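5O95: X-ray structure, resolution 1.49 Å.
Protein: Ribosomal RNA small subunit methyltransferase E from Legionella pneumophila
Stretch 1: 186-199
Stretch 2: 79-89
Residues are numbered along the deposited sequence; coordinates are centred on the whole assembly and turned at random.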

ATOM      1  N   PRO B 186      -4.315  16.284 -16.760  1.00 26.89           N
ATOM      2  CA  PRO B 186      -3.223  17.214 -16.392  1.00 27.79           C
ATOM      3  C   PRO B 186      -2.886  17.133 -14.907  1.00 26.79           C
ATOM      4  O   PRO B 186      -3.239  17.999 -14.088  1.00 26.58           O
ATOM      5  CB  PRO B 186      -3.804  18.573 -16.799  1.00 27.91           C
ATOM      6  CG  PRO B 186      -5.273  18.425 -16.531  1.00 27.42           C
ATOM      7  CD  PRO B 186      -5.593  16.993 -16.958  1.00 31.20           C
ATOM      8  N   VAL B 187      -2.198  16.056 -14.528  1.00 24.93           N
ATOM      9  CA  VAL B 187      -1.803  15.838 -13.139  1.00 23.79           C
ATOM     10  C   VAL B 187      -0.568  16.695 -12.880  1.00 25.31           C
ATOM     11  O   VAL B 187       0.549  16.338 -13.254  1.00 24.39           O
ATOM     12  CB  VAL B 187      -1.557  14.361 -12.828  1.00 21.86           C
ATOM     13  CG1 VAL B 187      -1.219  14.195 -11.360  1.00 27.90           C
ATOM     14  CG2 VAL B 187      -2.782  13.514 -13.200  1.00 25.18           C
ATOM     15  N   GLN B 188      -0.776  17.838 -12.237  1.00 26.22           N
ATOM     16  CA  GLN B 188       0.262  18.829 -12.003  1.00 23.77           C
ATOM     17  C   GLN B 188      -0.241  19.769 -10.924  1.00 23.58           C
ATOM     18  O   GLN B 188      -1.449  19.841 -10.678  1.00 23.77           O
ATOM     19  CB  GLN B 188       0.554  19.618 -13.282  1.00 28.95           C
ATOM     20  CG  GLN B 188      -0.653  20.336 -13.829  1.00 31.14           C
ATOM     21  CD  GLN B 188      -0.431  20.825 -15.243  1.00 68.89           C
ATOM     22  OE1 GLN B 188      -0.125  20.041 -16.142  1.00 74.07           O
ATOM     23  NE2 GLN B 188      -0.572  22.131 -15.446  1.00 59.02           N
ATOM     24  N   PRO B 189       0.654  20.480 -10.247  1.00 24.38           N
ATOM     25  CA  PRO B 189       0.214  21.454  -9.253  1.00 27.15           C
ATOM     26  C   PRO B 189      -0.729  22.461  -9.886  1.00 27.41           C
ATOM     27  O   PRO B 189      -0.652  22.714 -11.098  1.00 28.67           O
ATOM     28  CB  PRO B 189       1.529  22.118  -8.814  1.00 31.12           C
ATOM     29  CG  PRO B 189       2.554  21.065  -9.036  1.00 28.44           C
ATOM     30  CD  PRO B 189       2.123  20.363 -10.300  1.00 26.11           C
ATOM     31  N   PRO B 190      -1.609  23.101  -9.096  1.00 27.88           N
ATOM     32  CA  PRO B 190      -1.582  23.122  -7.626  1.00 27.40           C
ATOM     33  C   PRO B 190      -2.153  21.908  -6.901  1.00 26.65           C
ATOM     34  O   PRO B 190      -1.533  21.437  -5.944  1.00 25.18           O
ATOM     35  CB  PRO B 190      -2.420  24.361  -7.277  1.00 25.07           C
ATOM     36  CG  PRO B 190      -3.377  24.503  -8.428  1.00 35.43           C
ATOM     37  CD  PRO B 190      -2.642  23.994  -9.654  1.00 26.12           C
ATOM     38  N   ASP B 191      -3.316  21.417  -7.322  1.00 28.56           N
ATOM     39  CA  ASP B 191      -4.062  20.526  -6.453  1.00 25.22           C
ATOM     40  C   ASP B 191      -4.938  19.574  -7.252  1.00 27.14           C
ATOM     41  O   ASP B 191      -5.206  19.772  -8.440  1.00 28.80           O
ATOM     42  CB  ASP B 191      -4.893  21.298  -5.417  1.00 21.63           C
ATOM     43  CG  ASP B 191      -5.804  22.350  -6.041  1.00 26.54           C
ATOM     44  OD1 ASP B 191      -5.912  22.424  -7.278  1.00 38.28           O
ATOM     45  OD2 ASP B 191      -6.424  23.110  -5.273  1.00 32.25           O
ATOM     46  N   VAL B 192      -5.381  18.532  -6.564  1.00 18.07           N
ATOM     47  CA  VAL B 192      -6.239  17.516  -7.162  1.00 17.76           C
ATOM     48  C   VAL B 192      -7.139  16.966  -6.069  1.00 24.70           C
ATOM     49  O   VAL B 192      -6.691  16.728  -4.943  1.00 22.18           O
ATOM     50  CB  VAL B 192      -5.401  16.420  -7.864  1.00 23.49           C
ATOM     51  CG1 VAL B 192      -4.387  15.819  -6.921  1.00 30.59           C
ATOM     52  CG2 VAL B 192      -6.299  15.329  -8.451  1.00 21.78           C
ATOM     53  N   ALA B 193      -8.419  16.789  -6.400  1.00 22.06           N
ATOM     54  CA  ALA B 193      -9.367  16.092  -5.540  1.00 18.85           C
ATOM     55  C   ALA B 193      -9.560  14.703  -6.125  1.00 21.61           C
ATOM     56  O   ALA B 193      -9.711  14.560  -7.340  1.00 22.21           O
ATOM     57  CB  ALA B 193     -10.707  16.826  -5.466  1.00 22.43           C
ATOM     58  N   LEU B 194      -9.478  13.689  -5.274  1.00 18.84           N
ATOM     59  CA  LEU B 194      -9.614  12.300  -5.702  1.00 17.64           C
ATOM     60  C   LEU B 194     -10.642  11.619  -4.821  1.00 19.88           C
ATOM     61  O   LEU B 194     -10.462  11.544  -3.601  1.00 19.02           O
ATOM     62  CB  LEU B 194      -8.277  11.571  -5.557  1.00 21.00           C
ATOM     63  CG  LEU B 194      -8.273  10.067  -5.789  1.00 26.74           C
ATOM     64  CD1 LEU B 194      -8.566   9.765  -7.246  1.00 27.90           C
ATOM     65  CD2 LEU B 194      -6.924   9.504  -5.341  1.00 27.68           C
ATOM     66  N   ILE B 195     -11.692  11.092  -5.447  1.00 17.02           N
ATOM     67  CA  ILE B 195     -12.731  10.328  -4.766  1.00 18.81           C
ATOM     68  C   ILE B 195     -12.443   8.845  -4.958  1.00 22.03           C
ATOM     69  O   ILE B 195     -12.380   8.360  -6.093  1.00 20.04           O
ATOM     70  CB  ILE B 195     -14.121  10.667  -5.321  1.00 20.92           C
ATOM     71  CG1 ILE B 195     -14.459  12.131  -5.044  1.00 22.96           C
ATOM     72  CG2 ILE B 195     -15.173   9.765  -4.668  1.00 19.21           C
ATOM     73  CD1 ILE B 195     -15.777  12.568  -5.608  1.00 23.11           C
ATOM     74  N   ILE B 196     -12.282   8.125  -3.852  1.00 17.42           N
ATOM     75  CA  ILE B 196     -12.236   6.665  -3.855  1.00 19.06           C
ATOM     76  C   ILE B 196     -13.499   6.187  -3.171  1.00 21.85           C
ATOM     77  O   ILE B 196     -13.721   6.493  -1.992  1.00 19.06           O
ATOM     78  CB  ILE B 196     -11.008   6.155  -3.102  1.00 20.16           C
ATOM     79  CG1 ILE B 196      -9.777   6.857  -3.667  1.00 25.75           C
ATOM     80  CG2 ILE B 196     -10.935   4.626  -3.152  1.00 20.60           C
ATOM     81  CD1 ILE B 196      -8.627   5.996  -3.843  1.00 29.44           C
ATOM     82  N   GLY B 197     -14.335   5.453  -3.909  1.00 20.58           N
ATOM     83  CA  GLY B 197     -15.567   4.939  -3.368  1.00 22.36           C
ATOM     84  C   GLY B 197     -15.397   3.609  -2.665  1.00 20.22           C
ATOM     85  O   GLY B 197     -14.297   3.068  -2.539  1.00 21.51           O
ATOM     86  N   PRO B 198     -16.510   3.061  -2.188  1.00 22.56           N
ATOM     87  CA  PRO B 198     -16.476   1.751  -1.538  1.00 21.76           C
ATOM     88  C   PRO B 198     -16.325   0.657  -2.579  1.00 23.10           C
ATOM     89  O   PRO B 198     -16.443   0.875  -3.787  1.00 24.22           O
ATOM     90  CB  PRO B 198     -17.853   1.662  -0.868  1.00 23.51           C
ATOM     91  CG  PRO B 198     -18.754   2.457  -1.807  1.00 24.78           C
ATOM     92  CD  PRO B 198     -17.877   3.593  -2.327  1.00 25.83           C
ATOM     93  N   GLU B 199     -16.086  -0.554  -2.081  1.00 25.12           N
ATOM     94  CA  GLU B 199     -15.884  -1.689  -2.976  1.00 23.51           C
ATOM     95  C   GLU B 199     -17.080  -1.917  -3.885  1.00 25.60           C
ATOM     96  O   GLU B 199     -16.902  -2.331  -5.030  1.00 28.76           O
ATOM     97  CB  GLU B 199     -15.507  -2.938  -2.179  1.00 33.12           C
ATOM     98  CG  GLU B 199     -14.317  -2.659  -1.263  1.00 65.90           C
ATOM     99  CD  GLU B 199     -13.362  -3.824  -1.077  1.00 79.36           C
ATOM    100  OE1 GLU B 199     -13.821  -4.986  -1.106  1.00 77.24           O
ATOM    101  OE2 GLU B 199     -12.147  -3.563  -0.886  1.00 26.60           O
TER
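Stretch 2, residues 79-89: SPLKIHLAQAI

The ladder between these strands starts one residue before strand 191-196 does, at a proline that follows a cis peptide bond. Pro190 has no amide hydrogen to give, but its carbonyl is free, and Lys82 N donates to Pro190 O at 2.9 Å. From there stretch 2 runs extended beside stretch 1 in the same direction, the axes of strands 82-88 and 191-196 crossing at -16° and approaching to 4.7 Å.

The register pairs Asp191 with Lys82, Val192 with Ile83, and so on in step to Ile196 with Gln87. Parallel strands bond by alternation: Val192, Leu194 and Ile196 each reach stretch 2 through both N and O, while Lys82, His84 and Ala86 answer from the other side. Val192 N donates to Lys82 O (3.0 Å) and Val192 O accepts from His84 N (2.8 Å); Leu194 N to His84 O (2.9 Å) and Ala86 N to Leu194 O (2.8 Å) repeat the pattern. Ile196 N to Ala86 O and Ala88 N to Ile196 O, both 2.9 Å, close it.

The same alternation sorts the side chains. Ile83, Leu85 and Gln87 share a face with Val192, Leu194 and Ile196. Here Val192 CG1 meets Ile83 CG1 at 3.5 Å, and Leu85 CD1 lies 3.6 Å from Ile196 CG1 and 4.1 Å from Leu194 CD2. Gln87 is the polar exception: its OE1 is buried 3.4 Å from Ile196 CB without a hydrogen-bonding partner. The other face carries Lys82, His84 and Ala86 beside Asp191, Ala193 and Ile195, and packs more loosely, with Ala86 CB 4.3 Å from Ile195 CG1.

Apolar contacts finish both ends. Leu81 CD2 sits 4.1 Å from Val187 CG1 and Leu81 CD1 4.1 Å from Val192 CG1, while Ala88 CB points toward stretch 1, 3.8 Å from Pro198 CD.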

ATOM      1  N   SER B  79       4.792  17.711  -0.674  1.00 16.51           N
ATOM      2  CA  SER B  79       4.763  17.662  -2.120  1.00 16.95           C
ATOM      3  C   SER B  79       4.166  18.956  -2.664  1.00 18.93           C
ATOM      4  O   SER B  79       3.237  19.512  -2.065  1.00 19.65           O
ATOM      5  CB  SER B  79       3.887  16.501  -2.582  1.00 17.79           C
ATOM      6  OG  SER B  79       3.707  16.577  -3.985  1.00 20.63           O
ATOM      7  N   PRO B  80       4.684  19.448  -3.787  1.00 17.98           N
ATOM      8  CA  PRO B  80       4.062  20.609  -4.448  1.00 20.77           C
ATOM      9  C   PRO B  80       2.697  20.310  -5.037  1.00 19.73           C
ATOM     10  O   PRO B  80       1.959  21.250  -5.353  1.00 24.94           O
ATOM     11  CB  PRO B  80       5.071  20.967  -5.549  1.00 24.64           C
ATOM     12  CG  PRO B  80       5.762  19.679  -5.837  1.00 35.25           C
ATOM     13  CD  PRO B  80       5.866  18.960  -4.528  1.00 25.24           C
ATOM     14  N   LEU B  81       2.352  19.042  -5.244  1.00 19.41           N
ATOM     15  CA  LEU B  81       1.012  18.684  -5.675  1.00 17.01           C
ATOM     16  C   LEU B  81       0.192  18.397  -4.423  1.00 20.57           C
ATOM     17  O   LEU B  81       0.540  17.493  -3.657  1.00 20.55           O
ATOM     18  CB  LEU B  81       1.076  17.439  -6.567  1.00 16.85           C
ATOM     19  CG  LEU B  81      -0.259  16.828  -6.970  1.00 17.85           C
ATOM     20  CD1 LEU B  81      -0.963  17.725  -7.993  1.00 23.33           C
ATOM     21  CD2 LEU B  81      -0.073  15.414  -7.569  1.00 17.42           C
ATOM     22  N   LYS B  82      -0.860  19.188  -4.186  1.00 19.59           N
ATOM     23  CA  LYS B  82      -1.696  19.027  -2.996  1.00 15.11           C
ATOM     24  C   LYS B  82      -2.886  18.150  -3.344  1.00 16.58           C
ATOM     25  O   LYS B  82      -3.792  18.580  -4.064  1.00 20.16           O
ATOM     26  CB  LYS B  82      -2.186  20.386  -2.505  1.00 16.84           C
ATOM     27  CG  LYS B  82      -1.119  21.428  -2.392  1.00 22.25           C
ATOM     28  CD  LYS B  82       0.002  20.970  -1.517  1.00 23.54           C
ATOM     29  CE  LYS B  82       1.050  22.082  -1.419  1.00 57.23           C
ATOM     30  NZ  LYS B  82       2.349  21.649  -0.829  1.00 39.76           N
ATOM     31  N   ILE B  83      -2.873  16.914  -2.868  1.00 17.34           N
ATOM     32  CA  ILE B  83      -3.943  15.962  -3.153  1.00 16.53           C
ATOM     33  C   ILE B  83      -4.910  15.989  -1.983  1.00 21.85           C
ATOM     34  O   ILE B  83      -4.492  15.879  -0.824  1.00 18.01           O
ATOM     35  CB  ILE B  83      -3.384  14.548  -3.341  1.00 17.17           C
ATOM     36  CG1 ILE B  83      -2.289  14.548  -4.420  1.00 21.26           C
ATOM     37  CG2 ILE B  83      -4.518  13.585  -3.677  1.00 19.38           C
ATOM     38  CD1 ILE B  83      -1.615  13.193  -4.585  1.00 20.21           C
ATOM     39  N   HIS B  84      -6.193  16.144  -2.283  1.00 20.47           N
ATOM     40  CA  HIS B  84      -7.267  16.007  -1.306  1.00 17.75           C
ATOM     41  C   HIS B  84      -7.962  14.682  -1.607  1.00 19.45           C
ATOM     42  O   HIS B  84      -8.667  14.564  -2.617  1.00 20.05           O
ATOM     43  CB  HIS B  84      -8.249  17.163  -1.430  1.00 20.45           C
ATOM     44  CG  HIS B  84      -9.341  17.134  -0.406  1.00 19.85           C
ATOM     45  ND1 HIS B  84     -10.284  18.130  -0.306  1.00 24.32           N
ATOM     46  CD2 HIS B  84      -9.635  16.238   0.566  1.00 21.75           C
ATOM     47  CE1 HIS B  84     -11.115  17.851   0.685  1.00 29.26           C
ATOM     48  NE2 HIS B  84     -10.744  16.706   1.229  1.00 24.75           N
ATOM     49  N   LEU B  85      -7.750  13.698  -0.730  1.00 18.04           N
ATOM     50  CA  LEU B  85      -8.311  12.362  -0.857  1.00 16.58           C
ATOM     51  C   LEU B  85      -9.633  12.310  -0.114  1.00 17.43           C
ATOM     52  O   LEU B  85      -9.691  12.662   1.066  1.00 16.72           O
ATOM     53  CB  LEU B  85      -7.369  11.352  -0.200  1.00 14.87           C
ATOM     54  CG  LEU B  85      -7.980   9.949  -0.112  1.00 17.58           C
ATOM     55  CD1 LEU B  85      -8.314   9.348  -1.499  1.00 21.72           C
ATOM     56  CD2 LEU B  85      -7.044   9.030   0.688  1.00 19.06           C
ATOM     57  N   ALA B  86     -10.682  11.850  -0.801  1.00 17.13           N
ATOM     58  CA  ALA B  86     -11.983  11.607  -0.181  1.00 18.70           C
ATOM     59  C   ALA B  86     -12.152  10.097  -0.213  1.00 20.47           C
ATOM     60  O   ALA B  86     -12.308   9.516  -1.290  1.00 19.70           O
ATOM     61  CB  ALA B  86     -13.099  12.313  -0.951  1.00 21.58           C
ATOM     62  N   GLN B  87     -12.029   9.454   0.949  1.00 16.07           N
ATOM     63  CA  GLN B  87     -11.961   7.997   1.041  1.00 19.09           C
ATOM     64  C   GLN B  87     -13.255   7.511   1.663  1.00 16.87           C
ATOM     65  O   GLN B  87     -13.571   7.885   2.797  1.00 20.06           O
ATOM     66  CB  GLN B  87     -10.781   7.573   1.923  1.00 20.12           C
ATOM     67  CG  GLN B  87     -10.609   6.060   2.062  1.00 19.90           C
ATOM     68  CD  GLN B  87     -10.099   5.400   0.782  1.00 21.42           C
ATOM     69  OE1 GLN B  87      -9.526   6.059  -0.070  1.00 22.26           O
ATOM     70  NE2 GLN B  87     -10.320   4.087   0.644  1.00 30.82           N
ATOM     71  N   ALA B  88     -13.989   6.669   0.936  1.00 20.21           N
ATOM     72  CA  ALA B  88     -15.245   6.160   1.470  1.00 21.71           C
ATOM     73  C   ALA B  88     -14.985   5.325   2.717  1.00 25.44           C
ATOM     74  O   ALA B  88     -14.004   4.579   2.792  1.00 19.57           O
ATOM     75  CB  ALA B  88     -15.949   5.322   0.410  1.00 21.01           C
ATOM     76  N   ILE B  89     -15.866   5.464   3.711  1.00 21.92           N
ATOM     77  CA  ILE B  89     -15.711   4.696   4.938  1.00 23.50           C
ATOM     78  C   ILE B  89     -15.947   3.217   4.653  1.00 23.17           C
ATOM     79  O   ILE B  89     -16.610   2.843   3.681  1.00 25.96           O
ATOM     80  CB  ILE B  89     -16.590   5.239   6.081  1.00 21.58           C
ATOM     81  CG1 ILE B  89     -18.072   5.197   5.700  1.00 25.32           C
ATOM     82  CG2 ILE B  89     -16.158   6.659   6.433  1.00 23.04           C
ATOM     83  CD1 ILE B  89     -19.016   5.570   6.863  1.00 30.75           C
TER